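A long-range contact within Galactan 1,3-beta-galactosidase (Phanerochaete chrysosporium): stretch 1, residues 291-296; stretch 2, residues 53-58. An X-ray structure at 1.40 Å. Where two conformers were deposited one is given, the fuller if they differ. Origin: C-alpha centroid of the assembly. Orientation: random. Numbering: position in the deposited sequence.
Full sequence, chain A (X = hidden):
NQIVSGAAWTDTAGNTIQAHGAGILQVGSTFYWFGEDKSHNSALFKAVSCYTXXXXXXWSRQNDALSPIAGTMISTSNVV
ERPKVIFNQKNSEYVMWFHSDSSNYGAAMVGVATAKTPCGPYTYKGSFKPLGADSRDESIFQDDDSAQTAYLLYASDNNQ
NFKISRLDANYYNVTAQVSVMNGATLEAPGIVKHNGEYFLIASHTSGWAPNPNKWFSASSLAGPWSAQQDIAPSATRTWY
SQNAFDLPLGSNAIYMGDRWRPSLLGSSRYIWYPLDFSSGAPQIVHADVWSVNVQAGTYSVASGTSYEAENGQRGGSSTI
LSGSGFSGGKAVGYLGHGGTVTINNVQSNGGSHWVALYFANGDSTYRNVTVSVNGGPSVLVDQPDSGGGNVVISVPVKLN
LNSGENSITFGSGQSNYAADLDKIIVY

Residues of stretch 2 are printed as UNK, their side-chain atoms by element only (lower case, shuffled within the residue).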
ATOM      1  N   SER A 291      -4.040  -0.039 -15.409  1.00 12.43           N
ATOM      2  CA  SER A 291      -3.741  -1.393 -15.847  1.00 12.77           C
ATOM      3  C   SER A 291      -2.236  -1.553 -15.974  1.00 11.70           C
ATOM      4  O   SER A 291      -1.513  -0.588 -16.235  1.00 10.60           O
ATOM      5  CB  SER A 291      -4.395  -1.685 -17.199  0.41 16.08           C
ATOM      6  OG  SER A 291      -5.803  -1.671 -17.076  0.41 16.19           O
ATOM      7  N   VAL A 292      -1.766  -2.781 -15.796  1.00 12.45           N
ATOM      8  CA  VAL A 292      -0.342  -3.077 -15.819  1.00 13.80           C
ATOM      9  C   VAL A 292      -0.093  -4.190 -16.825  1.00 12.90           C
ATOM     10  O   VAL A 292      -0.908  -5.109 -16.965  1.00 13.75           O
ATOM     11  CB  VAL A 292       0.189  -3.447 -14.411  1.00 11.66           C
ATOM     12  CG1 VAL A 292      -0.386  -4.778 -13.921  1.00 11.79           C
ATOM     13  CG2 VAL A 292       1.707  -3.480 -14.412  1.00 14.36           C
ATOM     14  N   ASN A 293       1.020  -4.095 -17.537  1.00 13.88           N
ATOM     15  CA  ASN A 293       1.490  -5.156 -18.426  1.00 14.62           C
ATOM     16  C   ASN A 293       2.891  -5.470 -17.925  1.00 12.21           C
ATOM     17  O   ASN A 293       3.862  -4.821 -18.321  1.00 14.17           O
ATOM     18  CB  ASN A 293       1.510  -4.740 -19.895  1.00 15.57           C
ATOM     19  CG  ASN A 293       1.913  -5.893 -20.826  1.00 19.41           C
ATOM     20  OD1 ASN A 293       2.559  -6.861 -20.406  1.00 15.64           O
ATOM     21  ND2 ASN A 293       1.544  -5.780 -22.099  1.00 20.49           N
ATOM     22  N   VAL A 294       2.984  -6.448 -17.021  1.00 13.08           N
ATOM     23  CA  VAL A 294       4.264  -6.707 -16.376  1.00 14.11           C
ATOM     24  C   VAL A 294       5.280  -7.276 -17.364  1.00 15.83           C
ATOM     25  O   VAL A 294       6.485  -7.050 -17.217  1.00 21.43           O
ATOM     26  CB  VAL A 294       4.076  -7.568 -15.110  1.00 18.56           C
ATOM     27  CG1 VAL A 294       3.716  -9.004 -15.465  1.00 17.59           C
ATOM     28  CG2 VAL A 294       5.312  -7.489 -14.223  1.00 22.40           C
ATOM     29  N   GLN A 295       4.818  -7.984 -18.397  1.00 15.98           N
ATOM     30  CA  GLN A 295       5.734  -8.518 -19.402  1.00 18.45           C
ATOM     31  C   GLN A 295       6.310  -7.413 -20.284  1.00 18.79           C
ATOM     32  O   GLN A 295       7.483  -7.473 -20.681  1.00 18.03           O
ATOM     33  CB  GLN A 295       5.024  -9.570 -20.256  1.00 20.94           C
ATOM     34  CG  GLN A 295       4.548 -10.796 -19.480  1.00 23.33           C
ATOM     35  CD  GLN A 295       3.130 -10.644 -18.950  1.00 35.86           C
ATOM     36  OE1 GLN A 295       2.533  -9.566 -19.021  1.00 32.04           O
ATOM     37  NE2 GLN A 295       2.581 -11.732 -18.414  1.00 37.70           N
ATOM     38  N   ALA A 296       5.496  -6.407 -20.620  1.00 13.87           N
ATOM     39  CA  ALA A 296       5.972  -5.270 -21.396  1.00 13.88           C
ATOM     40  C   ALA A 296       6.719  -4.257 -20.544  1.00 14.02           C
ATOM     41  O   ALA A 296       7.472  -3.444 -21.089  1.00 16.14           O
ATOM     42  CB  ALA A 296       4.809  -4.564 -22.098  1.00 13.10           C
ATOM     43  N   UNK A  53       0.756 -15.119  -9.222  1.00 11.94           N
ATOM     44  CA  UNK A  53       0.111 -14.519 -10.381  1.00 12.36           C
ATOM     45  C   UNK A  53       1.122 -14.422 -11.509  1.00 13.91           C
ATOM     46  O   UNK A  53       2.327 -14.344 -11.271  1.00 13.75           O
ATOM     47  o   UNK A  53      -0.886 -12.416 -11.152  0.60 11.40           O
ATOM     48  c   UNK A  53      -0.379 -13.109 -10.029  0.60 13.50           C
ATOM     49  N   UNK A  54       0.618 -14.416 -12.739  1.00 13.82           N
ATOM     50  CA  UNK A  54       1.443 -14.103 -13.896  1.00 16.14           C
ATOM     51  C   UNK A  54       1.251 -12.682 -14.401  1.00 15.92           C
ATOM     52  O   UNK A  54       2.032 -12.235 -15.253  1.00 19.00           O
ATOM     53  c   UNK A  54       1.151 -15.086 -15.026  1.00 19.09           C
ATOM     54  o   UNK A  54      -0.157 -14.872 -15.525  0.63 19.12           O
ATOM     55  N   UNK A  55       0.247 -11.958 -13.891  1.00 13.72           N
ATOM     56  CA  UNK A  55      -0.102 -10.645 -14.415  1.00 14.03           C
ATOM     57  C   UNK A  55      -0.156  -9.539 -13.367  1.00 14.47           C
ATOM     58  O   UNK A  55      -0.442  -8.394 -13.730  1.00 14.61           O
ATOM     59  c   UNK A  55      -1.433 -10.684 -15.188  1.00 15.77           C
ATOM     60  c   UNK A  55      -2.609 -11.164 -14.342  1.00 21.46           C
ATOM     61  o   UNK A  55      -3.635 -11.564 -14.938  1.00 28.05           O
ATOM     62  o   UNK A  55      -2.529 -11.140 -13.097  1.00 15.33           O
ATOM     63  N   UNK A  56       0.120  -9.843 -12.096  1.00 12.72           N
ATOM     64  CA  UNK A  56       0.106  -8.909 -10.964  1.00 13.80           C
ATOM     65  C   UNK A  56      -1.292  -8.489 -10.528  1.00 12.88           C
ATOM     66  O   UNK A  56      -1.417  -7.590  -9.670  1.00 14.28           O
ATOM     67  c   UNK A  56       3.176  -6.543 -11.396  0.59 14.26           C
ATOM     68  c   UNK A  56       2.985  -8.612  -9.978  0.59 12.53           C
ATOM     69  c   UNK A  56       0.979  -7.666 -11.188  0.59 14.75           C
ATOM     70  c   UNK A  56       2.487  -7.883 -11.236  0.59 16.05           C
ATOM     71  N   UNK A  57      -2.356  -9.089 -11.073  1.00 13.87           N
ATOM     72  CA  UNK A  57      -3.709  -8.631 -10.748  1.00 14.12           C
ATOM     73  C   UNK A  57      -4.595  -9.782 -10.291  1.00 14.86           C
ATOM     74  O   UNK A  57      -5.410  -9.629  -9.372  1.00 17.17           O
ATOM     75  c   UNK A  57      -5.776  -7.479 -11.613  1.00 24.55           C
ATOM     76  c   UNK A  57      -3.511  -6.625 -12.229  1.00 20.86           C
ATOM     77  c   UNK A  57      -4.335  -7.863 -11.925  1.00 17.90           C
ATOM     78  N   UNK A  58      -4.433 -10.944 -10.915  1.00 13.31           N
ATOM     79  CA  UNK A  58      -5.219 -12.129 -10.581  1.00 17.01           C
ATOM     80  C   UNK A  58      -4.362 -13.047  -9.715  1.00 13.97           C
ATOM     81  O   UNK A  58      -3.491 -13.761 -10.221  1.00 15.81           O
ATOM     82  n   UNK A  58      -6.348 -11.378 -13.682  1.00 36.71           N
ATOM     83  o   UNK A  58      -7.900 -11.926 -12.152  1.00 32.78           O
ATOM     84  c   UNK A  58      -6.748 -12.005 -12.581  1.00 26.70           C
ATOM     85  c   UNK A  58      -5.704 -12.820 -11.849  1.00 19.67           C
TER
HETATM   86  O   HOH W   1       0.409  -7.619 -16.302  1.00 16.42           O

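Position 53 carries two side-chain atoms, one carbon and then one oxygen. A lone hydroxyl on CB makes it a serine. Nothing on stretch 1 touches it. Ser53 OG accepts the backbone N of position 55 at 3.0 Å, and Ser53 OG also takes a weak bond from the backbone N of position 56 at 2.9 Å.

Position 54 again has one carbon and one oxygen, and is also a serine. Its side chain makes no contact with stretch 1, so the backbone does. Ser54 O lies 3.6 Å from Val294 CG1. Gln295 NE2 approaches Ser54 O to 3.2 Å, but the angle is too poor for a hydrogen bond.

Position 55 has two carbons, the second carrying two oxygens. The atoms alone would fit a carboxylate, and the bonding agrees. One oxygen takes the backbone N of position 57 and that of position 58, both at 2.9 Å; two amides pointing at one atom mark an acceptor. The residue is aspartate, and that oxygen is Asp55 OD1. The end of its side chain leads away from stretch 1. Its backbone does the touching: Asp55 O is 3.6 Å from Val292 CG1.

Position 56 has four carbons, forked at the second, with no polar atom. This is leucine. CA-to-CB points toward stretch 1, and phi is positive, at 73°. Leu56 CD1 packs 3.7 Å from Val294 CG2, and Leu56 CB lies 4.2 Å from Val292 CG1.

Position 57 has three carbons, branched at CB, which means valine. Val57 CG2 meets Val292 CG1 at 4.0 Å.

Position 58 has two carbons, the second carrying one oxygen and one nitrogen. That is the amide of an asparagine. It does not reach stretch 1. Asn58 ND2 donates to Asp55 OD2 at 3.0 Å, so the aspartate binds both the backbone and the side chain of this residue.

The contact joins residues at least 235 positions apart. The two touching segments run nearly antiparallel, yet no direct hydrogen bond crosses between them. Val292 and Val294 both point toward stretch 2, while Asn293 between them points away. The two valines pack on Leu56, and Val292 also on Val57. One water supplies the polar link. It donates to Asp55 O at 2.8 Å and to Val292 O at 2.9 Å, and accepts from Val294 N at 2.9 Å. Apolar packing and this bridge together hold the turn against the strand end.

Stretch 2 53-58: SSDLVN
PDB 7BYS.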